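Local coordinates for protein integral membrane indolylacetylinositol arabinosyltransferase EmbB (Mycolicibacterium smegmatis MC2 155, PDB 7BVC) that probably transfers arabinose in the membrane to build the arabinan of cell-wall arabinogalactan, and is seen here with ethambutol bound, at residues W504-R510 with L571-K577; L802-N808 with P820-A826. All blocks are in the same frame, centred on the assembly; numbering follows the deposited sequence.

How the interactions relate
Interaction 1 is buried in the membrane domain, at loops beside its helices, while interaction 2 lies partly exposed in the C-terminal domain; their centres are about 56 Å apart, on opposite sides of the chain's centre, and they do not touch. Both join loops, but different ones: 504-510, which runs into helix 509-512, meets the loop after helix 554-570, whereas 802-808 and 820-826 belong to one long loop leading to strand 826-827. Charge is buried in interaction 1, where an arginine paired with a glutamate makes a weak bond to a backbone carbonyl across the contact, with a lysine chain crossing it. Interaction 2 rests on one backbone hydrogen bond, with prolines and aliphatic groups around it and a lysine chain at its exposed side.

Interaction 1. Residues W504-R510 with L571-K577; sequences WWTENLR and LMFTPTK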
# COMPACT_ATOMS: atom_id res chain seq x y z
N TRP B 504 -16.53 4.16 0.86
CA TRP B 504 -16.67 3.99 -0.59
C TRP B 504 -15.56 4.68 -1.37
O TRP B 504 -15.20 4.21 -2.45
CB TRP B 504 -18.04 4.50 -1.05
CG TRP B 504 -18.19 5.98 -0.92
CD1 TRP B 504 -18.67 6.67 0.15
CD2 TRP B 504 -17.87 6.96 -1.92
NE1 TRP B 504 -18.67 8.01 -0.11
CE2 TRP B 504 -18.18 8.22 -1.37
CE3 TRP B 504 -17.35 6.89 -3.21
CZ2 TRP B 504 -17.99 9.40 -2.08
CZ3 TRP B 504 -17.16 8.07 -3.91
CH2 TRP B 504 -17.48 9.31 -3.34
N TRP B 505 -15.01 5.78 -0.86
CA TRP B 505 -13.99 6.50 -1.62
C TRP B 505 -12.62 5.83 -1.55
O TRP B 505 -11.65 6.40 -2.05
CB TRP B 505 -13.89 7.95 -1.14
CG TRP B 505 -13.46 8.12 0.28
CD1 TRP B 505 -12.20 7.97 0.78
CD2 TRP B 505 -14.28 8.51 1.38
NE1 TRP B 505 -12.19 8.23 2.12
CE2 TRP B 505 -13.45 8.56 2.52
CE3 TRP B 505 -15.64 8.81 1.52
CZ2 TRP B 505 -13.94 8.91 3.78
CZ3 TRP B 505 -16.12 9.15 2.77
CH2 TRP B 505 -15.27 9.20 3.88
N THR B 506 -12.52 4.65 -0.93
CA THR B 506 -11.30 3.87 -0.91
C THR B 506 -11.34 2.74 -1.94
O THR B 506 -10.81 1.65 -1.72
CB THR B 506 -11.06 3.33 0.51
OG1 THR B 506 -11.21 4.40 1.44
CG2 THR B 506 -9.64 2.81 0.67
N GLU B 507 -12.00 2.99 -3.08
CA GLU B 507 -12.20 1.95 -4.07
C GLU B 507 -10.90 1.60 -4.79
O GLU B 507 -10.71 0.44 -5.18
CB GLU B 507 -13.26 2.39 -5.08
CG GLU B 507 -13.40 1.50 -6.30
CD GLU B 507 -13.89 0.11 -5.94
OE1 GLU B 507 -14.65 -0.02 -4.96
OE2 GLU B 507 -13.52 -0.85 -6.65
N ASN B 508 -9.99 2.56 -4.96
CA ASN B 508 -8.78 2.34 -5.74
C ASN B 508 -7.84 1.31 -5.11
O ASN B 508 -6.88 0.90 -5.77
CB ASN B 508 -8.03 3.66 -5.94
CG ASN B 508 -8.01 4.51 -4.68
OD1 ASN B 508 -7.92 4.00 -3.57
ND2 ASN B 508 -8.08 5.82 -4.86
N LEU B 509 -8.09 0.88 -3.87
CA LEU B 509 -7.25 -0.14 -3.27
C LEU B 509 -7.38 -1.47 -4.00
O LEU B 509 -6.41 -2.22 -4.12
CB LEU B 509 -7.61 -0.31 -1.79
CG LEU B 509 -6.86 0.58 -0.80
CD1 LEU B 509 -7.17 0.16 0.62
CD2 LEU B 509 -5.37 0.54 -1.07
N ARG B 510 -8.59 -1.78 -4.49
CA ARG B 510 -8.80 -3.04 -5.19
C ARG B 510 -7.94 -3.16 -6.44
O ARG B 510 -7.50 -4.26 -6.79
CB ARG B 510 -10.28 -3.20 -5.55
CG ARG B 510 -10.64 -4.56 -6.09
CD ARG B 510 -12.12 -4.65 -6.43
NE ARG B 510 -12.93 -4.98 -5.26
CZ ARG B 510 -13.79 -4.14 -4.69
NH1 ARG B 510 -14.49 -4.52 -3.63
NH2 ARG B 510 -13.96 -2.92 -5.19
N LEU B 571 -19.44 -2.29 -7.37
CA LEU B 571 -18.34 -2.88 -6.62
C LEU B 571 -17.80 -1.95 -5.54
O LEU B 571 -17.03 -2.41 -4.69
CB LEU B 571 -17.21 -3.29 -7.56
CG LEU B 571 -17.21 -4.76 -7.98
CD1 LEU B 571 -15.93 -5.11 -8.72
CD2 LEU B 571 -17.40 -5.66 -6.77
N MET B 572 -18.18 -0.68 -5.55
CA MET B 572 -17.95 0.19 -4.41
C MET B 572 -19.00 -0.13 -3.35
O MET B 572 -19.77 -1.09 -3.47
CB MET B 572 -17.98 1.66 -4.83
CG MET B 572 -17.17 1.97 -6.07
SD MET B 572 -17.12 3.74 -6.43
CE MET B 572 -18.85 4.16 -6.30
N PHE B 573 -19.03 0.65 -2.27
CA PHE B 573 -20.04 0.50 -1.22
C PHE B 573 -19.94 -0.85 -0.53
O PHE B 573 -20.78 -1.18 0.31
CB PHE B 573 -21.45 0.70 -1.79
CG PHE B 573 -21.60 1.94 -2.63
CD1 PHE B 573 -21.19 3.17 -2.15
CD2 PHE B 573 -22.14 1.86 -3.90
CE1 PHE B 573 -21.32 4.30 -2.93
CE2 PHE B 573 -22.28 2.99 -4.68
CZ PHE B 573 -21.87 4.22 -4.19
N THR B 574 -18.93 -1.64 -0.88
CA THR B 574 -18.76 -2.91 -0.18
C THR B 574 -17.79 -2.74 0.98
O THR B 574 -16.79 -2.03 0.85
CB THR B 574 -18.25 -3.99 -1.13
OG1 THR B 574 -17.03 -3.56 -1.73
CG2 THR B 574 -19.28 -4.27 -2.21
N PRO B 575 -18.06 -3.38 2.12
CA PRO B 575 -17.24 -3.16 3.32
C PRO B 575 -15.79 -3.61 3.18
O PRO B 575 -14.97 -3.23 4.02
CB PRO B 575 -17.97 -3.96 4.40
CG PRO B 575 -19.36 -4.11 3.89
CD PRO B 575 -19.23 -4.23 2.41
N THR B 576 -15.45 -4.42 2.18
CA THR B 576 -14.10 -4.92 2.02
C THR B 576 -13.68 -4.82 0.56
O THR B 576 -14.46 -5.11 -0.34
CB THR B 576 -13.98 -6.38 2.48
OG1 THR B 576 -14.88 -7.19 1.72
CG2 THR B 576 -14.30 -6.51 3.96
N LYS B 577 -12.43 -4.42 0.34
CA LYS B 577 -11.87 -4.28 -1.00
C LYS B 577 -10.76 -5.32 -1.17
O LYS B 577 -9.58 -5.04 -0.94
CB LYS B 577 -11.34 -2.85 -1.21
CG LYS B 577 -12.30 -1.76 -0.77
CD LYS B 577 -13.31 -1.45 -1.85
CE LYS B 577 -14.13 -0.22 -1.49
NZ LYS B 577 -15.20 -0.53 -0.50
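Arg510 reaches across to 571-577 and sets its guanidinium between Leu571 and Lys577. Leu571 CD2 lies over one face and Lys577 CA over the opposite one, while Thr574 OG1 meets the edge, 3.3 Å from Arg510 NH1. Arg510 NH2 gives a weak hydrogen bond to Leu571 O, at 3.2 Å and bent to 129°. Two extended torsions followed by a bend at chi3 (-84°) turn the group into this slot. Glu507, whose neighbour Met572 crosses it at about a right angle, pairs with it in a salt bridge, Arg510 NH2 to Glu507 OE2 2.6 Å, though the hydrogen bond within it is bent and weak. The carboxylate's other oxygen, Glu507 OE1, packs 3.4 Å from Met572 CG and 3.5 Å from Lys577 CE. Both loops belong to the GT-C-type membrane domain, and Glu507 also touches a bound cardiolipin. Farther along, Trp504 and Phe573 lie side by side, pointing the same way: Trp504 CB is 3.6 Å from Phe573 CD1, and the indole's five-membered ring meets the phenyl ring obliquely, with planes at 46°. Behind this shell, a type I turn from Thr506 to Leu509 leads into the short helix that carries Arg510. Lys577 bends at chi2 and chi4 and hydrogen-bonds through NZ to Gln502 O, while Arg510 NE and NH1 make weak hydrogen bonds to Trp578 O and His581 ND1.

Interaction 2. Residues L802-N808 with P820-A826; sequences LDEPGIN and PKRVPVA
The flat carbonyl group of Pro820 receives the backbone N-H of Ile807 in its own plane: Ile807 N to Pro820 O is 3.3 Å, the N-H...O angle is 148° and the C=O...N angle 149°. This hydrogen bond draws together two parts of the long loop that leads into strand 826-827, an outermost strand of a four-stranded antiparallel sheet in the C-terminal domain, which belongs to the galactose-binding-like clan. Ile807 then lies over the bend at 821-824. With its CG1 anti to the backbone N (chi1 -163°), the other branch, Ile807 CG2, faces the loop and packs 4.0 Å from Arg822 C and 4.1 Å from Pro824 CD. Next along, Asn808 CB meets Pro824 CB at 3.6 Å, the two side chains crossing at about a right angle. Pro824 O is hydrogen-bonded to Thr948 OG1, and Ala826 pairs by its backbone with Val947, which ties this end of the loop to the sheet. On the exposed side, Lys821 starts away from 802-808 but bends at chi2 and chi4, laying its CE 3.3 Å from Pro805 O. Lys821 NZ stays 5.6 Å from Glu804 OE1, beyond a salt bridge. At the far end, Leu802 touches the Pro820 ring through one methyl, Leu802 CD1 to Pro820 CG 3.7 Å.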
# COMPACT_ATOMS: atom_id res chain seq x y z
N LEU B 802 20.21 -18.48 32.63
CA LEU B 802 19.58 -19.69 33.13
C LEU B 802 19.75 -19.89 34.63
O LEU B 802 19.02 -20.70 35.21
CB LEU B 802 20.12 -20.93 32.41
CG LEU B 802 19.70 -21.15 30.96
CD1 LEU B 802 20.36 -22.40 30.40
CD2 LEU B 802 18.19 -21.25 30.84
N ASP B 803 20.70 -19.20 35.25
CA ASP B 803 21.06 -19.28 36.67
C ASP B 803 21.78 -20.57 37.02
O ASP B 803 22.20 -20.73 38.17
CB ASP B 803 19.84 -19.12 37.60
CG ASP B 803 19.27 -17.72 37.56
OD1 ASP B 803 20.05 -16.77 37.31
OD2 ASP B 803 18.05 -17.56 37.78
N GLU B 804 21.94 -21.50 36.07
CA GLU B 804 22.70 -22.72 36.28
C GLU B 804 23.50 -22.97 35.01
O GLU B 804 22.91 -23.01 33.91
CB GLU B 804 21.80 -23.92 36.60
CG GLU B 804 21.04 -23.81 37.91
CD GLU B 804 19.58 -23.46 37.71
OE1 GLU B 804 19.21 -23.12 36.56
OE2 GLU B 804 18.81 -23.52 38.69
N PRO B 805 24.81 -23.15 35.11
CA PRO B 805 25.61 -23.44 33.91
C PRO B 805 25.41 -24.88 33.45
O PRO B 805 25.35 -25.81 34.25
CB PRO B 805 27.05 -23.21 34.39
CG PRO B 805 27.00 -23.45 35.85
CD PRO B 805 25.64 -23.02 36.32
N GLY B 806 25.31 -25.04 32.13
CA GLY B 806 25.07 -26.34 31.54
C GLY B 806 26.25 -27.28 31.61
O GLY B 806 27.17 -27.10 32.41
N ILE B 807 26.24 -28.30 30.75
CA ILE B 807 27.31 -29.30 30.69
C ILE B 807 28.50 -28.69 29.97
O ILE B 807 29.58 -29.30 29.89
CB ILE B 807 26.83 -30.59 30.01
CG1 ILE B 807 27.77 -31.75 30.32
CG2 ILE B 807 26.72 -30.38 28.51
CD1 ILE B 807 27.77 -32.16 31.77
N ASN B 808 28.32 -27.49 29.43
CA ASN B 808 29.36 -26.79 28.68
C ASN B 808 29.90 -25.56 29.39
O ASN B 808 30.98 -25.09 29.03
CB ASN B 808 28.82 -26.37 27.31
CG ASN B 808 29.91 -25.95 26.36
OD1 ASN B 808 31.05 -26.41 26.46
ND2 ASN B 808 29.57 -25.08 25.42
N PRO B 820 19.59 -28.06 29.16
CA PRO B 820 20.94 -27.47 29.19
C PRO B 820 21.97 -28.35 29.88
O PRO B 820 23.17 -28.12 29.69
CB PRO B 820 20.73 -26.16 29.96
CG PRO B 820 19.27 -25.87 29.83
CD PRO B 820 18.61 -27.21 29.85
N LYS B 821 21.55 -29.35 30.65
CA LYS B 821 22.47 -30.26 31.31
C LYS B 821 22.93 -31.40 30.40
O LYS B 821 23.65 -32.29 30.86
CB LYS B 821 21.83 -30.83 32.58
CG LYS B 821 21.66 -29.82 33.70
CD LYS B 821 22.98 -29.17 34.07
CE LYS B 821 22.76 -27.84 34.77
NZ LYS B 821 21.89 -27.98 35.97
N ARG B 822 22.51 -31.39 29.14
CA ARG B 822 22.93 -32.40 28.17
C ARG B 822 23.42 -31.84 26.85
O ARG B 822 24.21 -32.51 26.17
CB ARG B 822 21.78 -33.37 27.89
CG ARG B 822 21.43 -34.29 29.04
CD ARG B 822 20.07 -34.91 28.84
NE ARG B 822 19.89 -36.12 29.64
CZ ARG B 822 18.82 -36.91 29.58
NH1 ARG B 822 17.83 -36.62 28.74
NH2 ARG B 822 18.75 -37.98 30.34
N VAL B 823 23.00 -30.64 26.44
CA VAL B 823 23.25 -30.11 25.11
C VAL B 823 24.21 -28.93 25.24
O VAL B 823 23.81 -27.86 25.72
CB VAL B 823 21.95 -29.70 24.42
CG1 VAL B 823 22.17 -29.52 22.93
CG2 VAL B 823 20.87 -30.74 24.67
N PRO B 824 25.46 -29.06 24.84
CA PRO B 824 26.40 -27.93 24.88
C PRO B 824 26.10 -26.93 23.77
O PRO B 824 25.29 -27.17 22.88
CB PRO B 824 27.76 -28.60 24.67
CG PRO B 824 27.45 -29.85 23.93
CD PRO B 824 26.13 -30.32 24.45
N VAL B 825 26.76 -25.77 23.85
CA VAL B 825 26.62 -24.69 22.88
C VAL B 825 28.01 -24.12 22.61
O VAL B 825 28.96 -24.37 23.35
CB VAL B 825 25.66 -23.58 23.37
CG1 VAL B 825 25.16 -22.73 22.20
CG2 VAL B 825 24.49 -24.15 24.14
N ALA B 826 28.12 -23.34 21.53
CA ALA B 826 29.34 -22.63 21.20
C ALA B 826 28.99 -21.50 20.24
O ALA B 826 28.27 -21.73 19.27
CB ALA B 826 30.39 -23.55 20.58